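Local coordinates for protein peptidase family U32 (Geobacillus thermoleovorans, PDB 4HE6) that is of unknown function but forms the small, all-beta C-terminal domain of a putative U32-family peptidase, at residues A[36-41]-A[83-88]; A[46-51]-A[73-78]. All coordinates share one frame; numbering follows the deposited sequence.

Contact 1 of 2, residues A[36-41]-A[83-88]; sequences VEFFGP and NMMRKE
An antiparallel beta ladder joins strands 36-39 and 84-87, and on one face of it the Arg86 guanidinium lies flat on the Phe39 ring. The two planes differ by only 8°, and Arg86 CZ sits 3.6 Å from the centroid of the Phe39 ring, a cation-pi stack. Met84 CB presses on the opposite ring face, 3.5 Å from Phe39 CZ, which leaves the phenyl group sandwiched between two residues of the partner strand. Glu37 fixes the rotation of the guanidinium: its OE2 lies almost in the guanidinium plane and accepts from both Arg86 NE at 2.8 Å and Arg86 NH2 at 2.9 Å. Glu37 reaches this place with CG anti to its backbone N (chi1 -171°) and an extended chain. Glu88 OE1 comes within 3.8 Å of Glu37 OE2, two like charges whose repulsion Arg86, bonded to Glu37, would probably offset.

On the face of Phe38 and Met85 the contacts are apolar. Met85 CG lies over the Phe38 ring toward its rim, Met85 SD approaches Phe38 CZ at 3.6 Å, and Val36 packs beside the same methionine. Main-chain bonds tie Glu37 to Arg86 and Phe39 to Met84. Beyond the last of them, Asn83 ND2 donates to Pro41 O at 3.2 Å, while Asn83 OD1 is held by Phe80 N. Gly40, just past the strand, has a phi of 128°, where a beta carbon would jam against the carbonyl O of Phe39. Side chains alternate between faces as in a regular antiparallel strand pair, with the salt-bridged cation-pi stack on the Phe39 face and Met-aromatic contacts on both.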
loop_
_atom_site.group_PDB
_atom_site.type_symbol
_atom_site.label_atom_id
_atom_site.label_comp_id
_atom_site.label_asym_id
_atom_site.label_seq_id
_atom_site.Cartn_x
_atom_site.Cartn_y
_atom_site.Cartn_z
ATOM N N VAL A 36 8.248 -2.402 -0.252
ATOM C CA VAL A 36 7.158 -2.837 0.590
ATOM C C VAL A 36 6.870 -4.295 0.352
ATOM O O VAL A 36 7.218 -4.861 -0.667
ATOM C CB VAL A 36 5.883 -1.963 0.397
ATOM C CG1 VAL A 36 6.171 -0.517 0.727
ATOM C CG2 VAL A 36 5.354 -2.119 -1.000
ATOM N N GLU A 37 6.184 -4.898 1.288
ATOM C CA GLU A 37 5.652 -6.247 1.176
ATOM C C GLU A 37 4.178 -6.217 1.421
ATOM O O GLU A 37 3.714 -5.650 2.422
ATOM C CB GLU A 37 6.336 -7.186 2.198
ATOM C CG GLU A 37 5.968 -8.649 1.947
ATOM C CD GLU A 37 6.528 -9.599 2.960
ATOM O OE1 GLU A 37 6.974 -10.695 2.551
ATOM O OE2 GLU A 37 6.547 -9.321 4.164
ATOM N N PHE A 38 3.420 -6.845 0.535
ATOM C CA PHE A 38 2.018 -7.097 0.742
ATOM C C PHE A 38 1.850 -8.496 1.295
ATOM O O PHE A 38 2.536 -9.436 0.899
ATOM C CB PHE A 38 1.232 -6.946 -0.574
ATOM C CG PHE A 38 1.129 -5.508 -1.010
ATOM C CD1 PHE A 38 2.004 -4.969 -1.980
ATOM C CD2 PHE A 38 0.176 -4.694 -0.421
ATOM C CE1 PHE A 38 1.832 -3.634 -2.321
ATOM C CE2 PHE A 38 0.044 -3.368 -0.820
ATOM C CZ PHE A 38 0.868 -2.828 -1.776
ATOM N N PHE A 39 0.900 -8.610 2.256
ATOM C CA PHE A 39 0.721 -9.889 2.956
ATOM C C PHE A 39 -0.707 -10.035 3.413
ATOM O O PHE A 39 -1.530 -9.106 3.337
ATOM C CB PHE A 39 1.714 -9.977 4.110
ATOM C CG PHE A 39 1.542 -8.993 5.235
ATOM C CD1 PHE A 39 0.942 -9.369 6.436
ATOM C CD2 PHE A 39 1.985 -7.686 5.110
ATOM C CE1 PHE A 39 0.825 -8.473 7.469
ATOM C CE2 PHE A 39 1.863 -6.784 6.163
ATOM C CZ PHE A 39 1.287 -7.159 7.349
ATOM N N GLY A 40 -0.987 -11.228 3.867
ATOM C CA GLY A 40 -2.287 -11.623 4.375
ATOM C C GLY A 40 -2.776 -12.888 3.692
ATOM O O GLY A 40 -2.231 -13.374 2.727
ATOM N N PRO A 41 -3.868 -13.433 4.241
ATOM C CA PRO A 41 -4.370 -14.648 3.699
ATOM C C PRO A 41 -4.895 -14.344 2.254
ATOM O O PRO A 41 -5.330 -13.225 1.952
ATOM C CB PRO A 41 -5.475 -15.097 4.651
ATOM C CG PRO A 41 -5.802 -13.885 5.419
ATOM C CD PRO A 41 -4.614 -12.976 5.405
ATOM N N ASN A 83 -6.047 -6.965 2.618
ATOM C CA ASN A 83 -4.652 -7.301 2.701
ATOM C C ASN A 83 -3.879 -6.115 3.284
ATOM O O ASN A 83 -4.356 -5.008 3.304
ATOM C CB ASN A 83 -4.119 -7.733 1.337
ATOM C CG ASN A 83 -4.623 -9.124 0.871
ATOM O OD1 ASN A 83 -4.783 -9.360 -0.302
ATOM N ND2 ASN A 83 -4.934 -10.075 1.751
ATOM N N MET A 84 -2.692 -6.414 3.763
ATOM C CA MET A 84 -1.882 -5.441 4.461
ATOM C C MET A 84 -0.572 -5.206 3.736
ATOM O O MET A 84 -0.123 -5.995 2.903
ATOM C CB MET A 84 -1.641 -5.990 5.877
ATOM C CG MET A 84 -2.886 -6.332 6.700
ATOM S SD MET A 84 -2.654 -6.898 8.397
ATOM C CE MET A 84 -1.957 -5.501 9.245
ATOM N N MET A 85 0.063 -4.083 4.052
ATOM C CA MET A 85 1.318 -3.684 3.468
ATOM C C MET A 85 2.278 -3.250 4.563
ATOM O O MET A 85 1.882 -2.518 5.466
ATOM C CB MET A 85 1.113 -2.470 2.526
ATOM C CG MET A 85 2.333 -2.154 1.697
ATOM S SD MET A 85 2.167 -0.624 0.730
ATOM C CE MET A 85 2.548 0.559 2.011
ATOM N N ARG A 86 3.528 -3.688 4.510
ATOM C CA ARG A 86 4.548 -3.277 5.479
ATOM C C ARG A 86 5.795 -2.882 4.721
ATOM O O ARG A 86 6.055 -3.312 3.615
ATOM C CB ARG A 86 4.856 -4.358 6.515
ATOM C CG ARG A 86 5.258 -5.686 5.939
ATOM C CD ARG A 86 5.478 -6.785 6.990
ATOM N NE ARG A 86 5.420 -8.133 6.381
ATOM C CZ ARG A 86 4.810 -9.187 6.869
ATOM N NH1 ARG A 86 4.152 -9.197 8.022
ATOM N NH2 ARG A 86 4.836 -10.355 6.196
ATOM N N LYS A 87 6.595 -2.022 5.332
ATOM C CA LYS A 87 7.921 -1.828 4.744
ATOM C C LYS A 87 8.797 -3.072 4.724
ATOM O O LYS A 87 8.763 -3.773 5.735
ATOM C CB LYS A 87 8.572 -0.698 5.551
ATOM C CG LYS A 87 7.744 0.567 5.326
ATOM C CD LYS A 87 8.216 1.375 4.168
ATOM C CE LYS A 87 9.232 2.454 4.477
ATOM N NZ LYS A 87 8.922 3.242 5.679
ATOM N N GLU A 88 9.595 -3.302 3.678
ATOM C CA GLU A 88 10.458 -4.504 3.496
ATOM C C GLU A 88 11.885 -4.052 3.696
ATOM O O GLU A 88 12.360 -3.261 2.881
ATOM C CB GLU A 88 10.379 -5.122 2.088
ATOM C CG GLU A 88 11.224 -6.339 1.792
ATOM C CD GLU A 88 10.754 -7.646 2.401
ATOM O OE1 GLU A 88 9.736 -7.628 3.123
ATOM O OE2 GLU A 88 11.316 -8.751 2.221
#

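Contact 2 of 2, residues A[46-51]-A[73-78]; sequences FTQVIE and FKVKRP
Both ends of the Gln48 amide bond to the backbone of the chain leaving strand 70-74. Its OE1 accepts from Lys76 N at 2.9 Å, the donor tilted from the carbonyl plane, while its NE2 gives a straighter bond to Lys74 O at 3.1 Å, in the carbonyl plane and on a lone pair. NE2 also donates to Val49 O in its own segment, so three bonds hold this buried amide. CG lies between the backbone N and the carbonyl carbon (chi1 70°), and from there the chain extends across to 74-76. An alanine here would probably leave Lys76 N without its acceptor and open a gap beside Val75. A water adds a second link, accepting from Glu51 N and donating to Lys74 O at 2.8 Å.

Ring contacts lie at the two ends. Arg77 CB rests over the Phe46 ring, 3.9 Å from its centroid; the two side chains run antiparallel, and Phe46 CB lies over a face of the Arg77 guanidinium. Glu44 holds Arg77 NH1 in a salt bridge. At the other end Ile50 CD1 sits over a face of the Phe73 ring, 3.4 Å from Phe73 CE2.

Outside this shell, Val75 packs on Tyr15 and Ala22, and Phe73 on Val24. The contact thus joins edge strand 46-49, hydrogen-bonded to strand 35-39, to the end of strand 70-74, which pairs with strand 21-26.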
loop_
_atom_site.group_PDB
_atom_site.type_symbol
_atom_site.label_atom_id
_atom_site.label_comp_id
_atom_site.label_asym_id
_atom_site.label_seq_id
_atom_site.Cartn_x
_atom_site.Cartn_y
_atom_site.Cartn_z
ATOM N N PHE A 46 4.283 -10.788 -1.335
ATOM C CA PHE A 46 5.222 -10.374 -2.365
ATOM C C PHE A 46 5.726 -8.972 -2.066
ATOM O O PHE A 46 5.090 -8.177 -1.356
ATOM C CB PHE A 46 4.597 -10.438 -3.770
ATOM C CG PHE A 46 3.532 -9.411 -4.024
ATOM C CD1 PHE A 46 3.796 -8.177 -4.608
ATOM C CD2 PHE A 46 2.207 -9.693 -3.679
ATOM C CE1 PHE A 46 2.781 -7.238 -4.818
ATOM C CE2 PHE A 46 1.194 -8.774 -3.918
ATOM C CZ PHE A 46 1.467 -7.578 -4.502
ATOM N N THR A 47 6.901 -8.692 -2.596
ATOM C CA THR A 47 7.528 -7.396 -2.424
ATOM C C THR A 47 7.532 -6.613 -3.721
ATOM O O THR A 47 7.499 -7.207 -4.809
ATOM C CB THR A 47 8.980 -7.511 -1.902
ATOM O OG1 THR A 47 9.731 -8.308 -2.824
ATOM C CG2 THR A 47 9.007 -8.133 -0.530
ATOM N N GLN A 48 7.595 -5.311 -3.603
ATOM C CA GLN A 48 7.741 -4.440 -4.771
ATOM C C GLN A 48 8.294 -3.102 -4.315
ATOM O O GLN A 48 8.246 -2.723 -3.139
ATOM C CB GLN A 48 6.423 -4.211 -5.498
ATOM C CG GLN A 48 5.446 -3.350 -4.727
ATOM C CD GLN A 48 4.267 -2.980 -5.578
ATOM O OE1 GLN A 48 3.415 -3.817 -5.840
ATOM N NE2 GLN A 48 4.216 -1.711 -5.981
ATOM N N VAL A 49 8.754 -2.340 -5.323
ATOM C CA VAL A 49 9.057 -0.921 -5.134
ATOM C C VAL A 49 7.800 -0.135 -5.371
ATOM O O VAL A 49 6.969 -0.437 -6.237
ATOM C CB VAL A 49 10.205 -0.455 -6.082
ATOM C CG1 VAL A 49 9.834 -0.536 -7.559
ATOM C CG2 VAL A 49 10.648 0.938 -5.685
ATOM N N ILE A 50 7.610 0.924 -4.607
ATOM C CA ILE A 50 6.571 1.918 -4.842
ATOM C C ILE A 50 7.065 2.901 -5.870
ATOM O O ILE A 50 8.083 3.569 -5.662
ATOM C CB ILE A 50 6.205 2.675 -3.555
ATOM C CG1 ILE A 50 5.842 1.732 -2.371
ATOM C CG2 ILE A 50 5.181 3.764 -3.883
ATOM C CD1 ILE A 50 4.449 1.346 -2.342
ATOM N N GLU A 51 6.429 2.983 -7.033
ATOM C CA GLU A 51 6.943 3.793 -8.119
ATOM C C GLU A 51 6.612 5.262 -8.008
ATOM O O GLU A 51 7.380 6.122 -8.419
ATOM C CB GLU A 51 6.389 3.349 -9.470
ATOM C CG GLU A 51 7.197 2.200 -10.030
ATOM C CD GLU A 51 6.919 1.920 -11.489
ATOM O OE1 GLU A 51 5.992 1.109 -11.671
ATOM O OE2 GLU A 51 7.611 2.450 -12.397
ATOM N N PHE A 73 -1.586 3.718 -5.969
ATOM C CA PHE A 73 -0.380 3.427 -6.691
ATOM C C PHE A 73 -0.515 2.075 -7.384
ATOM O O PHE A 73 -1.353 1.238 -6.994
ATOM C CB PHE A 73 0.877 3.464 -5.812
ATOM C CG PHE A 73 0.833 2.685 -4.548
ATOM C CD1 PHE A 73 0.305 3.197 -3.376
ATOM C CD2 PHE A 73 1.356 1.376 -4.538
ATOM C CE1 PHE A 73 0.288 2.462 -2.223
ATOM C CE2 PHE A 73 1.334 0.660 -3.371
ATOM C CZ PHE A 73 0.818 1.204 -2.202
ATOM N N LYS A 74 0.291 1.861 -8.388
ATOM C CA LYS A 74 0.352 0.600 -9.094
ATOM C C LYS A 74 0.978 -0.485 -8.235
ATOM O O LYS A 74 1.993 -0.240 -7.576
ATOM C CB LYS A 74 1.138 0.750 -10.399
ATOM C CG LYS A 74 1.038 -0.397 -11.329
ATOM C CD LYS A 74 0.012 -0.149 -12.450
ATOM C CE LYS A 74 0.635 -0.521 -13.780
ATOM N NZ LYS A 74 2.032 0.044 -13.903
ATOM N N VAL A 75 0.402 -1.692 -8.301
ATOM C CA VAL A 75 1.005 -2.839 -7.641
ATOM C C VAL A 75 1.264 -3.933 -8.639
ATOM O O VAL A 75 0.619 -4.068 -9.693
ATOM C CB VAL A 75 0.152 -3.318 -6.437
ATOM C CG1 VAL A 75 0.101 -2.193 -5.351
ATOM C CG2 VAL A 75 -1.238 -3.756 -6.857
ATOM N N LYS A 76 2.207 -4.810 -8.276
ATOM C CA LYS A 76 2.738 -5.795 -9.190
ATOM C C LYS A 76 2.004 -7.114 -9.285
ATOM O O LYS A 76 2.227 -7.882 -10.231
ATOM C CB LYS A 76 4.232 -6.042 -8.795
ATOM C CG LYS A 76 5.099 -4.883 -9.209
ATOM C CD LYS A 76 5.102 -4.530 -10.663
ATOM C CE LYS A 76 5.427 -5.645 -11.632
ATOM N NZ LYS A 76 5.320 -5.314 -13.090
ATOM N N ARG A 77 1.137 -7.375 -8.321
ATOM C CA ARG A 77 0.260 -8.563 -8.349
ATOM C C ARG A 77 -1.083 -8.164 -7.786
ATOM O O ARG A 77 -1.161 -7.145 -7.083
ATOM C CB ARG A 77 0.803 -9.692 -7.495
ATOM C CG ARG A 77 2.224 -10.136 -7.793
ATOM C CD ARG A 77 2.558 -11.343 -6.970
ATOM N NE ARG A 77 3.903 -11.813 -7.091
ATOM C CZ ARG A 77 4.375 -12.909 -6.530
ATOM N NH1 ARG A 77 3.606 -13.611 -5.732
ATOM N NH2 ARG A 77 5.630 -13.245 -6.748
ATOM N N PRO A 78 -2.115 -8.945 -8.064
ATOM C CA PRO A 78 -3.431 -8.665 -7.484
ATOM C C PRO A 78 -3.419 -8.689 -5.982
ATOM O O PRO A 78 -2.648 -9.417 -5.320
ATOM C CB PRO A 78 -4.322 -9.768 -8.060
ATOM C CG PRO A 78 -3.660 -10.120 -9.402
ATOM C CD PRO A 78 -2.173 -10.065 -9.051
HETATM O O HOH W 1 3.984 1.668 -7.827
#

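Contact 1 and contact 2 have centres about 10 Å apart and share a sheet, in which strands 35-39 and 46-49 lie side by side. Probable backbone hydrogen bonds join them, Phe38 N to Phe46 O and Val36 N to Gln48 O, each 2.9 Å long. In sequence, both segments of contact 2 fall between those of contact 1. Their apolar sides meet as well: the Phe38 and Phe46 rings touch with planes at about 30°, and Phe73 packs against both Phe38 and Met85. At the sheet surface Glu88 CD reaches Thr47 CG2 at 3.4 Å. Contact 1 pairs adjacent strands, whereas contact 2 bridges strands far apart in the sheet order.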